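Local atomic coordinates of TbpB (PDB entry 3HOL), a protein that probably captures iron-loaded host transferrin at the bacterial surface, serving as the lipoprotein part of a receptor for iron acquisition. Residues S67-P72 and K100-Y105; V32-S37 and G158-D163; D383-V386 and N390-V393. All coordinates share one frame; numbering follows the deposited sequence.

Contact 1: residues S67-P72 and K100-Y105; sequences SKYNYP and KGYVYY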
# COMPACT_ATOMS: atom_id res chain seq x y z
N SER A 67 -19.69 -15.08 18.36
CA SER A 67 -21.05 -15.27 18.88
C SER A 67 -21.24 -16.58 19.65
O SER A 67 -22.15 -16.67 20.45
CB SER A 67 -22.08 -15.21 17.75
OG SER A 67 -22.00 -16.39 16.95
N LYS A 68 -20.40 -17.58 19.39
CA LYS A 68 -20.49 -18.87 20.09
C LYS A 68 -19.61 -18.94 21.33
O LYS A 68 -19.59 -19.98 22.01
CB LYS A 68 -20.07 -20.03 19.16
CG LYS A 68 -20.96 -20.27 17.91
CD LYS A 68 -20.06 -20.85 16.78
CE LYS A 68 -20.80 -21.71 15.74
NZ LYS A 68 -21.84 -20.91 15.02
N TYR A 69 -18.85 -17.89 21.62
CA TYR A 69 -17.92 -17.92 22.77
C TYR A 69 -18.68 -17.82 24.08
O TYR A 69 -19.71 -17.18 24.15
CB TYR A 69 -16.96 -16.72 22.70
CG TYR A 69 -15.93 -16.77 21.60
CD1 TYR A 69 -15.91 -17.82 20.66
CD2 TYR A 69 -14.98 -15.74 21.48
CE1 TYR A 69 -14.96 -17.83 19.62
CE2 TYR A 69 -14.02 -15.75 20.46
CZ TYR A 69 -14.03 -16.80 19.53
OH TYR A 69 -13.11 -16.83 18.52
N ASN A 70 -18.15 -18.41 25.13
CA ASN A 70 -18.77 -18.29 26.45
C ASN A 70 -18.95 -16.86 26.92
O ASN A 70 -20.00 -16.52 27.43
CB ASN A 70 -17.99 -19.11 27.49
CG ASN A 70 -18.08 -20.59 27.21
OD1 ASN A 70 -17.09 -21.26 26.94
ND2 ASN A 70 -19.28 -21.12 27.26
N TYR A 71 -17.91 -16.05 26.75
CA TYR A 71 -17.96 -14.63 27.05
C TYR A 71 -17.20 -13.92 25.94
O TYR A 71 -15.97 -13.81 26.03
CB TYR A 71 -17.29 -14.34 28.40
CG TYR A 71 -17.57 -12.95 28.90
CD1 TYR A 71 -18.59 -12.72 29.85
CD2 TYR A 71 -16.85 -11.84 28.40
CE1 TYR A 71 -18.87 -11.42 30.30
CE2 TYR A 71 -17.13 -10.55 28.83
CZ TYR A 71 -18.12 -10.35 29.79
OH TYR A 71 -18.38 -9.07 30.21
N PRO A 72 -17.92 -13.47 24.88
CA PRO A 72 -17.20 -12.85 23.75
C PRO A 72 -16.53 -11.58 24.23
O PRO A 72 -17.17 -10.73 24.86
CB PRO A 72 -18.31 -12.52 22.72
CG PRO A 72 -19.54 -13.43 23.16
CD PRO A 72 -19.39 -13.55 24.67
N LYS A 100 -9.98 -20.38 21.39
CA LYS A 100 -9.76 -19.22 22.27
C LYS A 100 -10.00 -17.83 21.58
O LYS A 100 -10.51 -16.88 22.22
CB LYS A 100 -8.37 -19.30 22.93
CG LYS A 100 -7.93 -18.08 23.72
CD LYS A 100 -8.78 -17.82 25.01
CE LYS A 100 -8.16 -16.68 25.79
NZ LYS A 100 -8.90 -16.47 27.07
N GLY A 101 -9.62 -17.71 20.31
CA GLY A 101 -9.81 -16.47 19.55
C GLY A 101 -8.61 -16.08 18.69
O GLY A 101 -7.82 -16.94 18.24
N TYR A 102 -8.49 -14.77 18.46
CA TYR A 102 -7.58 -14.23 17.45
C TYR A 102 -7.00 -12.90 17.89
O TYR A 102 -7.62 -12.16 18.68
CB TYR A 102 -8.32 -14.02 16.11
CG TYR A 102 -8.97 -15.27 15.58
CD1 TYR A 102 -8.28 -16.09 14.69
CD2 TYR A 102 -10.27 -15.66 15.98
CE1 TYR A 102 -8.85 -17.25 14.20
CE2 TYR A 102 -10.84 -16.84 15.50
CZ TYR A 102 -10.12 -17.61 14.61
OH TYR A 102 -10.64 -18.80 14.13
N VAL A 103 -5.82 -12.60 17.34
CA VAL A 103 -5.13 -11.30 17.55
C VAL A 103 -4.84 -10.76 16.14
O VAL A 103 -4.43 -11.53 15.23
CB VAL A 103 -3.84 -11.48 18.39
CG1 VAL A 103 -3.06 -10.13 18.59
CG2 VAL A 103 -4.19 -12.12 19.80
N TYR A 104 -5.05 -9.45 15.93
CA TYR A 104 -4.96 -8.88 14.57
C TYR A 104 -4.54 -7.40 14.56
O TYR A 104 -4.61 -6.68 15.59
CB TYR A 104 -6.32 -9.01 13.89
CG TYR A 104 -7.33 -8.04 14.46
CD1 TYR A 104 -7.56 -6.80 13.85
CD2 TYR A 104 -8.00 -8.34 15.65
CE1 TYR A 104 -8.44 -5.88 14.41
CE2 TYR A 104 -8.89 -7.44 16.19
CZ TYR A 104 -9.08 -6.20 15.58
OH TYR A 104 -9.96 -5.29 16.11
N TYR A 105 -4.07 -6.93 13.41
CA TYR A 105 -4.16 -5.49 13.11
C TYR A 105 -4.68 -5.33 11.71
O TYR A 105 -4.50 -6.23 10.87
CB TYR A 105 -2.80 -4.79 13.21
CG TYR A 105 -1.88 -4.93 11.98
CD1 TYR A 105 -1.87 -3.96 10.95
CD2 TYR A 105 -0.97 -5.99 11.89
CE1 TYR A 105 -1.03 -4.08 9.82
CE2 TYR A 105 -0.08 -6.11 10.78
CZ TYR A 105 -0.12 -5.12 9.76
OH TYR A 105 0.70 -5.22 8.68

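Contact 2: residues V32-S37 and G158-D163; sequences VKVPVS and GLVSGD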
# COMPACT_ATOMS: atom_id res chain seq x y z
N VAL A 32 -4.00 -13.80 13.47
CA VAL A 32 -3.60 -15.14 13.83
C VAL A 32 -4.51 -15.72 14.90
O VAL A 32 -5.03 -14.98 15.76
CB VAL A 32 -2.11 -15.20 14.27
CG1 VAL A 32 -1.88 -14.71 15.71
CG2 VAL A 32 -1.58 -16.63 14.13
N LYS A 33 -4.69 -17.04 14.82
CA LYS A 33 -5.36 -17.82 15.88
C LYS A 33 -4.47 -18.03 17.11
O LYS A 33 -3.24 -18.27 16.99
CB LYS A 33 -5.80 -19.16 15.33
CG LYS A 33 -6.72 -19.90 16.25
CD LYS A 33 -7.41 -21.11 15.56
CE LYS A 33 -6.44 -21.95 14.74
NZ LYS A 33 -5.11 -22.10 15.39
N VAL A 34 -5.08 -17.89 18.28
CA VAL A 34 -4.37 -18.13 19.54
C VAL A 34 -4.09 -19.67 19.55
O VAL A 34 -5.01 -20.46 19.35
CB VAL A 34 -5.25 -17.66 20.73
CG1 VAL A 34 -4.66 -18.09 22.08
CG2 VAL A 34 -5.45 -16.13 20.69
N PRO A 35 -2.81 -20.08 19.71
CA PRO A 35 -2.47 -21.51 19.73
C PRO A 35 -3.05 -22.24 20.94
O PRO A 35 -3.13 -21.70 22.03
CB PRO A 35 -0.95 -21.50 19.87
CG PRO A 35 -0.55 -20.24 19.16
CD PRO A 35 -1.60 -19.24 19.63
N VAL A 36 -3.38 -23.50 20.72
CA VAL A 36 -3.88 -24.41 21.75
C VAL A 36 -3.09 -25.73 21.63
O VAL A 36 -2.96 -26.29 20.54
CB VAL A 36 -5.39 -24.64 21.54
CG1 VAL A 36 -5.91 -25.81 22.42
CG2 VAL A 36 -6.18 -23.31 21.83
N SER A 37 -2.51 -26.17 22.73
CA SER A 37 -1.72 -27.40 22.74
C SER A 37 -2.53 -28.52 23.41
O SER A 37 -3.71 -28.32 23.69
CB SER A 37 -0.39 -27.19 23.45
OG SER A 37 -0.57 -26.86 24.81
N GLY A 158 -2.74 -20.40 24.57
CA GLY A 158 -1.86 -19.24 24.52
C GLY A 158 -2.40 -18.16 25.45
O GLY A 158 -3.63 -17.97 25.52
N LEU A 159 -1.51 -17.45 26.14
CA LEU A 159 -1.86 -16.25 26.87
C LEU A 159 -2.10 -15.07 25.91
O LEU A 159 -1.23 -14.77 25.08
CB LEU A 159 -0.74 -15.86 27.80
CG LEU A 159 -0.83 -14.49 28.52
CD1 LEU A 159 -2.05 -14.43 29.46
CD2 LEU A 159 0.43 -14.23 29.31
N VAL A 160 -3.23 -14.37 26.08
CA VAL A 160 -3.57 -13.19 25.27
C VAL A 160 -3.51 -11.93 26.14
O VAL A 160 -3.84 -11.99 27.32
CB VAL A 160 -4.98 -13.31 24.66
CG1 VAL A 160 -5.21 -12.27 23.54
CG2 VAL A 160 -5.19 -14.73 24.04
N SER A 161 -3.10 -10.78 25.56
CA SER A 161 -3.13 -9.51 26.31
C SER A 161 -4.52 -9.26 26.93
O SER A 161 -4.64 -8.70 28.03
CB SER A 161 -2.79 -8.32 25.39
OG SER A 161 -3.51 -8.45 24.16
N GLY A 162 -5.57 -9.72 26.24
CA GLY A 162 -6.95 -9.56 26.72
C GLY A 162 -7.30 -10.44 27.91
O GLY A 162 -8.33 -10.26 28.55
N ASP A 163 -6.41 -11.37 28.26
CA ASP A 163 -6.54 -12.08 29.55
C ASP A 163 -6.08 -11.27 30.76
O ASP A 163 -6.35 -11.67 31.89
CB ASP A 163 -5.79 -13.43 29.51
CG ASP A 163 -6.35 -14.39 28.45
OD1 ASP A 163 -7.61 -14.48 28.35
OD2 ASP A 163 -5.55 -15.07 27.74

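Contact 3: residues D383-V386 and N390-V393; sequences DAQV and NNWV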
# COMPACT_ATOMS: atom_id res chain seq x y z
N ASP A 383 -2.60 5.50 -22.84
CA ASP A 383 -3.90 4.82 -22.98
C ASP A 383 -4.95 5.86 -22.62
O ASP A 383 -4.78 6.66 -21.67
CB ASP A 383 -4.02 3.62 -22.02
CG ASP A 383 -3.19 2.43 -22.43
OD1 ASP A 383 -3.51 1.79 -23.45
OD2 ASP A 383 -2.20 2.12 -21.73
N ALA A 384 -6.04 5.88 -23.39
CA ALA A 384 -7.03 6.92 -23.26
C ALA A 384 -8.33 6.53 -23.95
O ALA A 384 -8.36 5.69 -24.85
CB ALA A 384 -6.52 8.25 -23.86
N GLN A 385 -9.39 7.17 -23.50
CA GLN A 385 -10.64 7.16 -24.22
C GLN A 385 -11.20 8.56 -24.26
O GLN A 385 -11.18 9.29 -23.26
CB GLN A 385 -11.61 6.18 -23.57
CG GLN A 385 -12.84 5.96 -24.38
CD GLN A 385 -13.84 5.16 -23.60
OE1 GLN A 385 -13.58 4.02 -23.26
NE2 GLN A 385 -14.98 5.76 -23.30
N VAL A 386 -11.65 8.96 -25.45
CA VAL A 386 -12.29 10.25 -25.64
C VAL A 386 -13.66 9.97 -26.22
O VAL A 386 -13.78 9.16 -27.14
CB VAL A 386 -11.48 11.19 -26.55
CG1 VAL A 386 -12.14 12.56 -26.60
CG2 VAL A 386 -10.00 11.34 -26.08
N ASN A 390 -19.40 9.87 -30.62
CA ASN A 390 -18.62 8.69 -30.97
C ASN A 390 -17.63 8.35 -29.85
O ASN A 390 -17.47 9.13 -28.90
CB ASN A 390 -17.79 9.00 -32.22
CG ASN A 390 -18.57 8.84 -33.52
OD1 ASN A 390 -19.70 8.34 -33.53
ND2 ASN A 390 -17.95 9.25 -34.62
N ASN A 391 -16.94 7.21 -29.97
CA ASN A 391 -15.78 6.90 -29.11
C ASN A 391 -14.45 6.87 -29.88
O ASN A 391 -14.43 6.57 -31.08
CB ASN A 391 -15.96 5.54 -28.41
CG ASN A 391 -17.13 5.53 -27.46
OD1 ASN A 391 -17.32 6.46 -26.65
ND2 ASN A 391 -17.93 4.47 -27.55
N TRP A 392 -13.35 7.17 -29.17
CA TRP A 392 -11.99 7.16 -29.74
C TRP A 392 -11.06 6.67 -28.64
O TRP A 392 -11.29 7.00 -27.48
CB TRP A 392 -11.60 8.59 -30.14
CG TRP A 392 -10.18 8.80 -30.62
CD1 TRP A 392 -9.75 8.88 -31.93
CD2 TRP A 392 -9.00 9.03 -29.80
NE1 TRP A 392 -8.39 9.12 -31.97
CE2 TRP A 392 -7.91 9.21 -30.68
CE3 TRP A 392 -8.77 9.08 -28.41
CZ2 TRP A 392 -6.60 9.44 -30.23
CZ3 TRP A 392 -7.45 9.31 -27.96
CH2 TRP A 392 -6.39 9.49 -28.87
N VAL A 393 -10.04 5.90 -28.99
CA VAL A 393 -9.11 5.33 -28.00
C VAL A 393 -7.64 5.45 -28.43
O VAL A 393 -7.30 5.51 -29.64
CB VAL A 393 -9.41 3.83 -27.63
CG1 VAL A 393 -10.88 3.62 -27.19
CG2 VAL A 393 -9.06 2.88 -28.78

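Contact 1: residues S67-P72 and K100-Y105
The phenol oxygen of Tyr69 reaches across to strand 101-105 and hydrogen-bonds to Glu99 OE2, just before the strand. It comes to rest beside the backbone of Gly101, with Tyr69 OH 3.5 Å from Gly101 CA. Tyr102 adds a further wall: Tyr69 OH lies 3.8 Å from Tyr102 CE2, and the two tyrosine side chains cross at about a right angle, the hydroxyl of Tyr69 meeting the CD2-CE2 side of the Tyr102 ring. The second carboxylate oxygen of Glu99 makes a weak hydrogen bond to Tyr102 OH, and one carboxylate thus bridges the two tyrosines. With CG anti to its carbonyl carbon (chi1 -71°), Tyr69 projects its ring out of the loop toward the strand; farther back along the ring, Tyr69 CE2 is 4.1 Å from Lys100 O, a loose approach. Gly101 has a positive phi of 138°, and at its backbone angles a CB would press against the carbonyl O of Lys100. The buried interface is small, about 102 Å², and rests almost wholly on this one inserted ring. The loop itself is fastened by the Asp91 carboxylate, which accepts hydrogen bonds from the backbone N of both Asn70 and Tyr71. Residues 67-72 connect helix 63-66 to edge strand 72-74 of a five-stranded antiparallel sheet, and Tyr69 packs on Asp91 at the end of strand 84-91, which separates that edge strand from strand 101-107.

Contact 2: residues V32-S37 and G158-D163
Gly158 N donates a hydrogen bond to Pro35 O (2.9 Å) across the seam between two antiparallel sheets of the N-terminal half, an arrangement consistent with the handle and barrel domains that make up a TbpB lobe. The bond is well aligned at both ends, with an N-H...O angle of 156° and a C=O...N angle of 168°. Beside it Val34 turns both methyl groups on the loop 158-163. CG1 leans against the main chain of Gly158, with Val34 CG1 3.6 Å from Gly158 O. A CB on Gly158 would point toward the 32-37 segment and crowd Val34 CG1, so the absence of a side chain is what lets the methyl lie against the main chain. The other branch serves the apolar part of the contact: Val34 CG2 and Val160 CG2 meet at 3.6 Å, the two valines being set obliquely to one another.

Behind this first shell, Val34 is fixed by a backbone hydrogen bond to Gly101 and, with Pro35, packs on Thr129 of strand 119-133. The same strand holds the opposing loop: Leu159 N bonds to Ser130 OG, while Ser161 OG bonds to Asp127 OD1 and Phe128 N. Val160 also touches Tyr88, Ile90 and Val103, and so its side chain is wedged against the neighbouring sheet while its backbone belongs to the barrel loop.

Asp163 ties that loop to itself and to Lys100. Its OD1 forms a salt bridge with Lys100 NZ, its N bonds to Val160 O in the 3-10 turn 161-163, and its OD2 accepts Val160 N at 2.9 Å, on the anti side of the carboxylate and 34° out of its plane.

Contact 3: residues D383-V386 and N390-V393
Two backbone hydrogen bonds join Val386 to Trp392 and define the pairing of the strands. Val386 N donates to Trp392 O at 2.8 Å in a nearly straight bond (170° at the hydrogen). The return bond, from Trp392 N to Val386 O at 2.9 Å, is more bent, at 135°. One residue back lies the non-hydrogen-bonded pair Gln385 and Val393, where CA-H...O contacts take over: Gln385 CA sits 3.3 Å from Trp392 O, and Val393 CA is likewise 3.3 Å from Ala384 O. A backbone hydrogen bond between Ala384 and Ala394 continues the alternation. Strands 375-387 and 391-394 thus form a beta hairpin of the C-lobe barrel, where strand 375-387 also pairs with strand 495-508.

Apolar packing gathers on the face that carries Val386 and Trp392. The indole, with CG anti to the backbone N (chi1 174°), lies alongside Val386, whose CG2 touches Trp392 CE3 at 3.5 Å. Ala384 CB approaches the ring edge near its plane, 4.3 Å from CZ3 of Trp392. Beyond the hairpin, Phe453 meets the indole edge-to-face and Asp423 OD2 bonds to its NE1, fixing the rotation of the ring.

On the other face the contacts are looser. Gln385, extended along its chain, lays CG 4.1 Å from Val393 CG1. Its amide and that of Asn391 are linked indirectly, since Gln385 NE2 and Asn391 OD1 both hydrogen-bond to the OG of Ser387, the last residue of strand 375-387.

How the contacts relate
From the N terminus the chain first passes through 32-37, which waits for its partner until 158-163 completes contact 2 and closes a loop of 120 intervening residues. Contact 1 is nested inside it, opening at 67-72 and closing at 100-105. The two share a sheet, strands 29-33 and 101-107 being neighbours, and their centres lie about 10 Å apart; contact 1 lays the loop leading into edge strand 72-74 against strand 101-107, while contact 2 ties the sheet to the adjoining barrel. Contact 3 follows in series as a local hairpin, 383-386 with 390-393, on the other side of the molecule's centre, its own centre about 52 Å from that of contact 1 and 56 Å from that of contact 2.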